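Local coordinates for TRAP dicarboxylate transporter-DctP subunit (PDB 4N6D), which probably binds a small organic acid in the periplasm as the solute-binding subunit of a TRAP transport system, at residues Leu167-Leu179 / Gln199-Glu211. Sequence-based numbering, arbitrary orientation.
Sequences LEVRASGILSKIL and QKGVVKGLFSSFE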
loop_
_atom_site.group_PDB
_atom_site.type_symbol
_atom_site.label_atom_id
_atom_site.label_comp_id
_atom_site.label_asym_id
_atom_site.label_seq_id
_atom_site.Cartn_x
_atom_site.Cartn_y
_atom_site.Cartn_z
ATOM N N LEU A 167 18.969 13.060 11.089
ATOM C CA LEU A 167 18.318 12.044 11.916
ATOM C C LEU A 167 18.372 10.686 11.235
ATOM O O LEU A 167 17.908 10.547 10.107
ATOM C CB LEU A 167 16.861 12.402 12.174
ATOM C CG LEU A 167 16.176 11.529 13.227
ATOM C CD1 LEU A 167 16.736 11.800 14.604
ATOM C CD2 LEU A 167 14.686 11.788 13.214
ATOM N N GLU A 168 18.918 9.687 11.933
ATOM C CA GLU A 168 18.996 8.340 11.393
ATOM C C GLU A 168 17.642 7.630 11.477
ATOM O O GLU A 168 17.091 7.456 12.563
ATOM C CB GLU A 168 20.060 7.546 12.156
ATOM C CG GLU A 168 21.468 8.093 12.010
ATOM C CD GLU A 168 21.828 9.212 13.002
ATOM O OE1 GLU A 168 20.982 9.647 13.821
ATOM O OE2 GLU A 168 22.991 9.663 12.942
ATOM N N VAL A 169 17.079 7.247 10.326
ATOM C CA VAL A 169 15.744 6.639 10.275
ATOM C C VAL A 169 15.747 5.418 9.357
ATOM O O VAL A 169 16.276 5.456 8.255
ATOM C CB VAL A 169 14.684 7.632 9.738
ATOM C CG1 VAL A 169 13.309 6.985 9.671
ATOM C CG2 VAL A 169 14.624 8.912 10.601
ATOM N N ARG A 170 15.186 4.322 9.832
ATOM C CA ARG A 170 15.108 3.109 9.053
ATOM C C ARG A 170 14.153 3.314 7.890
ATOM O O ARG A 170 12.996 3.726 8.065
ATOM C CB ARG A 170 14.618 1.980 9.943
ATOM C CG ARG A 170 14.842 0.614 9.380
ATOM C CD ARG A 170 13.600 0.078 8.739
ATOM N NE ARG A 170 13.812 -1.298 8.288
ATOM C CZ ARG A 170 12.912 -2.009 7.621
ATOM N NH1 ARG A 170 11.730 -1.480 7.343
ATOM N NH2 ARG A 170 13.196 -3.248 7.239
ATOM N N ALA A 171 14.636 3.013 6.694
ATOM C CA ALA A 171 13.859 3.189 5.491
ATOM C C ALA A 171 14.511 2.467 4.321
ATOM O O ALA A 171 15.681 2.100 4.372
ATOM C CB ALA A 171 13.755 4.661 5.168
ATOM N N SER A 172 13.748 2.306 3.248
ATOM C CA SER A 172 14.271 1.741 2.032
ATOM C C SER A 172 13.539 2.383 0.863
ATOM O O SER A 172 12.608 3.166 1.065
ATOM C CB SER A 172 14.027 0.234 1.996
ATOM O OG SER A 172 12.644 -0.032 1.830
ATOM N N GLY A 173 13.951 2.040 -0.357
ATOM C CA GLY A 173 13.207 2.466 -1.535
ATOM C C GLY A 173 12.892 3.955 -1.574
ATOM O O GLY A 173 13.755 4.793 -1.326
ATOM N N ILE A 174 11.666 4.294 -1.954
ATOM C CA ILE A 174 11.326 5.705 -2.142
ATOM C C ILE A 174 11.376 6.495 -0.846
ATOM O O ILE A 174 11.654 7.699 -0.855
ATOM C CB ILE A 174 9.943 5.882 -2.807
ATOM C CG1 ILE A 174 9.776 7.316 -3.299
ATOM C CG2 ILE A 174 8.822 5.543 -1.869
ATOM C CD1 ILE A 174 8.655 7.443 -4.264
ATOM N N LEU A 175 11.076 5.843 0.268
ATOM C CA LEU A 175 11.103 6.542 1.555
ATOM C C LEU A 175 12.525 6.976 1.915
ATOM O O LEU A 175 12.724 8.029 2.515
ATOM C CB LEU A 175 10.516 5.676 2.655
ATOM C CG LEU A 175 9.031 5.351 2.496
ATOM C CD1 LEU A 175 8.583 4.518 3.678
ATOM C CD2 LEU A 175 8.187 6.604 2.367
ATOM N N SER A 176 13.525 6.171 1.561
ATOM C CA SER A 176 14.906 6.591 1.771
ATOM C C SER A 176 15.202 7.829 0.934
ATOM O O SER A 176 15.841 8.766 1.397
ATOM C CB SER A 176 15.892 5.481 1.414
ATOM O OG SER A 176 15.825 4.454 2.376
ATOM N N LYS A 177 14.737 7.824 -0.312
ATOM C CA LYS A 177 14.998 8.948 -1.200
ATOM C C LYS A 177 14.394 10.209 -0.598
ATOM O O LYS A 177 15.032 11.278 -0.592
ATOM C CB LYS A 177 14.456 8.678 -2.609
ATOM C CG LYS A 177 15.256 7.655 -3.394
ATOM C CD LYS A 177 14.595 7.340 -4.739
ATOM C CE LYS A 177 15.595 6.817 -5.737
ATOM N NZ LYS A 177 16.581 7.859 -6.136
ATOM N N ILE A 178 13.168 10.081 -0.093
ATOM C CA ILE A 178 12.495 11.203 0.554
ATOM C C ILE A 178 13.278 11.698 1.764
ATOM O O ILE A 178 13.535 12.897 1.914
ATOM C CB ILE A 178 11.065 10.830 0.905
ATOM C CG1 ILE A 178 10.265 10.658 -0.389
ATOM C CG2 ILE A 178 10.449 11.882 1.804
ATOM C CD1 ILE A 178 8.911 10.035 -0.195
ATOM N N LEU A 179 13.700 10.787 2.635
ATOM C CA LEU A 179 14.505 11.209 3.773
ATOM C C LEU A 179 15.781 11.938 3.354
ATOM O O LEU A 179 16.154 12.932 3.974
ATOM C CB LEU A 179 14.870 9.999 4.628
ATOM C CG LEU A 179 13.721 9.412 5.438
ATOM C CD1 LEU A 179 14.146 8.075 6.036
ATOM C CD2 LEU A 179 13.294 10.371 6.526
ATOM N N GLN A 199 17.542 1.186 20.143
ATOM C CA GLN A 199 18.038 1.320 21.509
ATOM C C GLN A 199 19.475 1.832 21.533
ATOM O O GLN A 199 19.850 2.601 22.421
ATOM C CB GLN A 199 17.922 -0.018 22.240
ATOM C CG GLN A 199 16.480 -0.361 22.599
ATOM C CD GLN A 199 16.287 -1.818 22.968
ATOM O OE1 GLN A 199 17.155 -2.654 22.716
ATOM N NE2 GLN A 199 15.138 -2.130 23.566
ATOM N N LYS A 200 20.274 1.411 20.556
ATOM C CA LYS A 200 21.675 1.818 20.481
ATOM C C LYS A 200 21.851 3.182 19.821
ATOM O O LYS A 200 22.931 3.769 19.877
ATOM C CB LYS A 200 22.499 0.777 19.717
ATOM C CG LYS A 200 22.684 -0.547 20.472
ATOM C CD LYS A 200 23.723 -1.442 19.800
ATOM C CE LYS A 200 23.479 -1.583 18.297
ATOM N NZ LYS A 200 22.075 -1.937 17.954
ATOM N N GLY A 201 20.797 3.680 19.183
ATOM C CA GLY A 201 20.865 4.964 18.511
ATOM C C GLY A 201 21.367 4.854 17.084
ATOM O O GLY A 201 21.522 5.865 16.404
ATOM N N VAL A 202 21.609 3.629 16.627
ATOM C CA VAL A 202 21.974 3.370 15.232
ATOM C C VAL A 202 20.915 3.886 14.244
ATOM O O VAL A 202 21.244 4.439 13.191
ATOM C CB VAL A 202 22.225 1.877 15.003
ATOM C CG1 VAL A 202 22.446 1.589 13.527
ATOM C CG2 VAL A 202 23.428 1.427 15.826
ATOM N N VAL A 203 19.644 3.673 14.559
ATOM C CA VAL A 203 18.597 4.519 13.999
ATOM C C VAL A 203 17.826 5.087 15.175
ATOM O O VAL A 203 17.925 4.572 16.292
ATOM C CB VAL A 203 17.652 3.794 13.010
ATOM C CG1 VAL A 203 18.428 3.357 11.769
ATOM C CG2 VAL A 203 16.972 2.613 13.665
ATOM N N LYS A 204 17.073 6.148 14.924
ATOM C CA LYS A 204 16.341 6.813 15.989
ATOM C C LYS A 204 14.857 6.871 15.635
ATOM O O LYS A 204 14.092 7.566 16.281
ATOM C CB LYS A 204 16.922 8.201 16.235
ATOM C CG LYS A 204 18.407 8.168 16.686
ATOM C CD LYS A 204 18.957 9.568 16.913
ATOM C CE LYS A 204 20.344 9.548 17.531
ATOM N NZ LYS A 204 21.348 8.873 16.676
ATOM N N GLY A 205 14.467 6.116 14.610
ATOM C CA GLY A 205 13.065 5.957 14.266
ATOM C C GLY A 205 12.910 5.144 12.997
ATOM O O GLY A 205 13.888 4.614 12.461
ATOM N N LEU A 206 11.682 5.033 12.517
ATOM C CA LEU A 206 11.452 4.354 11.258
ATOM C C LEU A 206 10.348 5.013 10.456
ATOM O O LEU A 206 9.538 5.766 10.987
ATOM C CB LEU A 206 11.175 2.862 11.465
ATOM C CG LEU A 206 9.852 2.407 12.075
ATOM C CD1 LEU A 206 9.717 0.910 11.894
ATOM C CD2 LEU A 206 9.757 2.742 13.532
ATOM N N PHE A 207 10.357 4.729 9.160
ATOM C CA PHE A 207 9.424 5.319 8.212
ATOM C C PHE A 207 8.595 4.163 7.688
ATOM O O PHE A 207 9.081 3.319 6.898
ATOM C CB PHE A 207 10.214 5.969 7.088
ATOM C CG PHE A 207 9.551 7.177 6.458
ATOM C CD1 PHE A 207 8.187 7.408 6.552
ATOM C CD2 PHE A 207 10.328 8.058 5.725
ATOM C CE1 PHE A 207 7.611 8.549 5.931
ATOM C CE2 PHE A 207 9.774 9.177 5.111
ATOM C CZ PHE A 207 8.412 9.421 5.219
ATOM N N SER A 208 7.363 4.073 8.171
ATOM C CA SER A 208 6.493 2.961 7.828
ATOM C C SER A 208 5.047 3.321 8.174
ATOM O O SER A 208 4.752 4.411 8.637
ATOM C CB SER A 208 6.925 1.718 8.610
ATOM O OG SER A 208 6.356 0.546 8.059
ATOM N N SER A 209 4.122 2.405 7.950
ATOM C CA SER A 209 2.768 2.680 8.380
ATOM C C SER A 209 2.628 2.431 9.887
ATOM O O SER A 209 3.393 1.676 10.491
ATOM C CB SER A 209 1.722 1.910 7.571
ATOM O OG SER A 209 1.977 0.539 7.573
ATOM N N PHE A 210 1.652 3.093 10.483
ATOM C CA PHE A 210 1.473 3.098 11.935
ATOM C C PHE A 210 1.126 1.740 12.534
ATOM O O PHE A 210 1.260 1.566 13.746
ATOM C CB PHE A 210 0.371 4.091 12.345
ATOM C CG PHE A 210 0.770 5.555 12.301
ATOM C CD1 PHE A 210 2.063 5.968 12.572
ATOM C CD2 PHE A 210 -0.176 6.521 12.010
ATOM C CE1 PHE A 210 2.409 7.327 12.549
ATOM C CE2 PHE A 210 0.151 7.867 11.985
ATOM C CZ PHE A 210 1.440 8.282 12.265
ATOM N N GLU A 211 0.692 0.759 11.738
ATOM C CA GLU A 211 0.320 -0.505 12.372
ATOM C C GLU A 211 1.504 -1.165 13.091
ATOM O O GLU A 211 1.305 -1.994 13.978
ATOM C CB GLU A 211 -0.340 -1.497 11.399
ATOM C CG GLU A 211 0.598 -2.350 10.647
ATOM C CD GLU A 211 1.077 -1.672 9.432
ATOM O OE1 GLU A 211 0.756 -0.465 9.294
ATOM O OE2 GLU A 211 1.740 -2.349 8.615
#
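Phe207 and Leu175 meet in a TRAP solute-binding protein of the periplasmic binding protein type II fold, where two strands pair and the Phe207 ring packs on the helix that follows strand 168-170. Strands 168-170 and 205-208 run roughly parallel, at 43°, and share a single bridge, Arg170 with Leu206. Arg170 N donates to Gly205 O (2.9 Å). Arg170 O accepts from Phe207 N.

Phe207 buries the most surface. Leu175 CD2 sits over one face of its ring, 3.9 Å from the centroid and 7° off the normal, a CH-pi contact. Leu179 CG comes to the ring edge, 3.7 Å from Phe207 CD2, and Ile178 CG2 lies at the edge near Phe207 CE2. Strand 205-208 is an edge strand of a four-stranded sheet, next to strand 151-154, whose Ile152 also touches Phe207, as does Thr230 of a loop.

Arg170 CB packs on Leu206 CB, and the chain then leads away to bond Met189 O through NE.

At the other end, Glu168 O accepts from Lys204 N (2.7 Å). The two side chains lie alongside each other, pointing the same way. Lys204 bends at chi4 (61°). Its NZ donates to Gly201 O and forms a salt bridge to Glu168 OE1 (3.0 Å), met from above the carboxylate plane.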